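Local coordinates for hypothetical protein Atu0492 (Agrobacterium tumefaciens, PDB 2GMY) that is of unknown function but, as a member of the carboxymuconolactone decarboxylase family, is a putative AhpD-like antioxidant defence protein, at residues Y24-G29 and L37-A42. Sequence-based numbering, arbitrary orientation.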
ATOM      1  N   TYR A  24      -9.936 -32.317   7.717  1.00 14.85           N
ATOM      2  CA  TYR A  24      -8.526 -32.685   7.721  1.00 16.15           C
ATOM      3  C   TYR A  24      -7.747 -31.832   8.727  1.00 16.41           C
ATOM      4  O   TYR A  24      -7.003 -32.364   9.550  1.00 16.62           O
ATOM      5  CB  TYR A  24      -7.845 -32.604   6.354  1.00 16.89           C
ATOM      6  CG  TYR A  24      -6.363 -32.695   6.571  1.00 17.74           C
ATOM      7  CD1 TYR A  24      -5.779 -33.904   6.939  1.00 19.85           C
ATOM      8  CD2 TYR A  24      -5.555 -31.551   6.525  1.00 18.89           C
ATOM      9  CE1 TYR A  24      -4.430 -33.994   7.216  1.00 20.66           C
ATOM     10  CE2 TYR A  24      -4.190 -31.630   6.800  1.00 19.52           C
ATOM     11  CZ  TYR A  24      -3.642 -32.854   7.146  1.00 20.21           C
ATOM     12  OH  TYR A  24      -2.299 -32.951   7.416  1.00 21.05           O
ATOM     13  N   VAL A  25      -7.910 -30.516   8.643  1.00 16.54           N
ATOM     14  CA  VAL A  25      -7.145 -29.610   9.505  1.00 17.50           C
ATOM     15  C   VAL A  25      -7.362 -29.982  10.966  1.00 18.21           C
ATOM     16  O   VAL A  25      -6.400 -30.142  11.722  1.00 17.99           O
ATOM     17  CB  VAL A  25      -7.507 -28.137   9.270  1.00 17.76           C
ATOM     18  CG1 VAL A  25      -6.779 -27.253  10.292  1.00 17.30           C
ATOM     19  CG2 VAL A  25      -7.124 -27.728   7.833  1.00 17.77           C
ATOM     20  N   GLN A  26      -8.632 -30.165  11.334  1.00 19.07           N
ATOM     21  CA  GLN A  26      -9.012 -30.488  12.705  1.00 21.27           C
ATOM     22  C   GLN A  26      -8.371 -31.764  13.242  1.00 21.81           C
ATOM     23  O   GLN A  26      -8.037 -31.839  14.422  1.00 23.17           O
ATOM     24  CB  GLN A  26     -10.536 -30.584  12.825  1.00 21.64           C
ATOM     25  CG  GLN A  26     -11.222 -29.234  12.747  1.00 25.61           C
ATOM     26  CD  GLN A  26     -10.600 -28.215  13.689  1.00 30.23           C
ATOM     27  OE1 GLN A  26     -10.578 -28.403  14.910  1.00 32.56           O
ATOM     28  NE2 GLN A  26     -10.076 -27.137  13.123  1.00 32.61           N
ATOM     29  N   SER A  27      -8.194 -32.765  12.391  1.00 21.86           N
ATOM     30  CA  SER A  27      -7.665 -34.030  12.886  1.00 22.98           C
ATOM     31  C   SER A  27      -6.233 -34.261  12.425  1.00 22.45           C
ATOM     32  O   SER A  27      -5.726 -35.390  12.477  1.00 23.14           O
ATOM     33  CB  SER A  27      -8.563 -35.191  12.472  1.00 23.54           C
ATOM     34  OG  SER A  27      -8.793 -35.170  11.080  1.00 25.34           O
ATOM     35  N   SER A  28      -5.573 -33.186  11.998  1.00 21.74           N
ATOM     36  CA  SER A  28      -4.238 -33.298  11.419  1.00 21.10           C
ATOM     37  C   SER A  28      -3.148 -33.682  12.415  1.00 21.62           C
ATOM     38  O   SER A  28      -2.095 -34.180  12.012  1.00 21.98           O
ATOM     39  CB  SER A  28      -3.845 -31.984  10.739  1.00 21.05           C
ATOM     40  OG  SER A  28      -3.676 -30.975  11.714  1.00 19.77           O
ATOM     41  N   GLY A  29      -3.397 -33.449  13.700  1.00 20.88           N
ATOM     42  CA  GLY A  29      -2.387 -33.680  14.735  1.00 21.29           C
ATOM     43  C   GLY A  29      -1.754 -32.398  15.264  1.00 21.74           C
ATOM     44  O   GLY A  29      -1.077 -32.415  16.292  1.00 20.87           O
ATOM     45  N   LEU A  37      -4.891 -20.251  16.904  1.00 12.45           N
ATOM     46  CA  LEU A  37      -4.058 -19.091  16.584  1.00 12.25           C
ATOM     47  C   LEU A  37      -4.078 -18.788  15.089  1.00 11.86           C
ATOM     48  O   LEU A  37      -4.230 -17.631  14.677  1.00 11.72           O
ATOM     49  CB  LEU A  37      -2.631 -19.382  17.054  1.00 12.84           C
ATOM     50  CG  LEU A  37      -1.592 -18.288  16.831  1.00 11.78           C
ATOM     51  CD1 LEU A  37      -0.494 -18.450  17.860  1.00 13.83           C
ATOM     52  CD2 LEU A  37      -1.038 -18.297  15.391  1.00 12.73           C
ATOM     53  N   ILE A  38      -3.872 -19.820  14.277  1.00 11.10           N
ATOM     54  CA  ILE A  38      -3.889 -19.658  12.819  1.00 10.84           C
ATOM     55  C   ILE A  38      -5.234 -19.087  12.357  1.00 10.37           C
ATOM     56  O   ILE A  38      -5.277 -18.129  11.564  1.00 11.19           O
ATOM     57  CB  ILE A  38      -3.617 -21.011  12.113  1.00 11.26           C
ATOM     58  CG1 ILE A  38      -2.158 -21.416  12.280  1.00 11.59           C
ATOM     59  CG2 ILE A  38      -4.033 -20.935  10.641  1.00 12.82           C
ATOM     60  CD1 ILE A  38      -1.923 -22.922  12.032  1.00 13.46           C
ATOM     61  N   LYS A  39      -6.325 -19.671  12.850  1.00 10.15           N
ATOM     62  CA  LYS A  39      -7.659 -19.265  12.398  1.00 11.20           C
ATOM     63  C   LYS A  39      -8.006 -17.856  12.840  1.00 11.15           C
ATOM     64  O   LYS A  39      -8.541 -17.065  12.057  1.00 12.26           O
ATOM     65  CB  LYS A  39      -8.725 -20.239  12.890  1.00 11.40           C
ATOM     66  CG  LYS A  39      -8.679 -21.581  12.171  1.00 14.09           C
ATOM     67  CD  LYS A  39      -9.671 -22.537  12.815  1.00 18.65           C
ATOM     68  CE  LYS A  39      -9.799 -23.791  12.001  1.00 22.98           C
ATOM     69  NZ  LYS A  39     -11.067 -24.474  12.363  1.00 26.50           N
ATOM     70  N   LEU A  40      -7.695 -17.532  14.093  1.00 11.04           N
ATOM     71  CA  LEU A  40      -8.055 -16.219  14.629  1.00 11.51           C
ATOM     72  C   LEU A  40      -7.225 -15.135  13.956  1.00 11.57           C
ATOM     73  O   LEU A  40      -7.767 -14.130  13.478  1.00 11.70           O
ATOM     74  CB  LEU A  40      -7.890 -16.185  16.154  1.00 12.38           C
ATOM     75  CG  LEU A  40      -8.208 -14.847  16.838  1.00 12.36           C
ATOM     76  CD1 LEU A  40      -9.619 -14.350  16.505  1.00 13.21           C
ATOM     77  CD2 LEU A  40      -8.029 -15.009  18.328  1.00 13.31           C
ATOM     78  N   ARG A  41      -5.919 -15.347  13.877  1.00 10.91           N
ATOM     79  CA  ARG A  41      -5.053 -14.307  13.297  1.00 10.89           C
ATOM     80  C   ARG A  41      -5.361 -14.029  11.824  1.00 10.86           C
ATOM     81  O   ARG A  41      -5.514 -12.859  11.433  1.00 11.12           O
ATOM     82  CB  ARG A  41      -3.566 -14.634  13.489  1.00 11.03           C
ATOM     83  CG  ARG A  41      -2.624 -13.591  12.883  1.00 11.50           C
ATOM     84  CD  ARG A  41      -2.801 -12.192  13.478  1.00 11.92           C
ATOM     85  NE  ARG A  41      -1.978 -11.260  12.702  1.00 12.65           N
ATOM     86  CZ  ARG A  41      -2.074  -9.938  12.775  1.00 13.67           C
ATOM     87  NH1 ARG A  41      -2.943  -9.367  13.619  1.00 13.59           N
ATOM     88  NH2 ARG A  41      -1.288  -9.189  12.006  1.00 13.65           N
ATOM     89  N   ALA A  42      -5.494 -15.086  11.015  1.00 10.31           N
ATOM     90  CA  ALA A  42      -5.792 -14.899   9.591  1.00 10.42           C
ATOM     91  C   ALA A  42      -7.135 -14.194   9.414  1.00 10.08           C
ATOM     92  O   ALA A  42      -7.283 -13.317   8.556  1.00 11.26           O
ATOM     93  CB  ALA A  42      -5.759 -16.233   8.843  1.00 11.47           C
TER
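Gln26 and Lys39 meet through their nitrogen ends: NE2 of Gln26 lies 2.9 Å from NZ of Lys39. The two nitrogens are both donors as modelled, so their closeness is not a bond; a shared acceptor, OE2 of Glu22, probably explains why they lie so close. This atom, one turn before Gln26 on the same helix, forms a salt bridge with Lys39 NZ and a weak hydrogen bond with Gln26 NE2. The carboxylate thus gathers the ammonium and the amide beside it.

Lysine suits its place because its chain is long: with chi2 to chi4 all close to 180°, it reaches out from helix 32-45 to the neighbouring helix. The glutamine chain is bent at chi2 (-50°), which helps bring NE2 beside NZ of Lys39; its amide can give an N-H to Glu22 without adding a second positive charge. Val25 points its CB toward 37-42, yet its CG1 stays 4.9 Å from CE of Lys39 and adds little contact.

Just past the helical residues, Val25 O accepts from both OG (2.8 Å) and N of Ser28. Gly29 follows with a positive phi of 104°, a conformation that glycine adopts easily.

The contact is a small surface link between consecutive helices, 12-26 and 32-45, within the all-helical AhpD-like fold. Val25 and Ile38 both pack on helix 117-139, through Ala126 and Ile127 respectively, while Lys39 touches His55 of helix 49-61. Leu37 leans on helix 83-96, and Tyr24 packs against Ala14 of a second subunit.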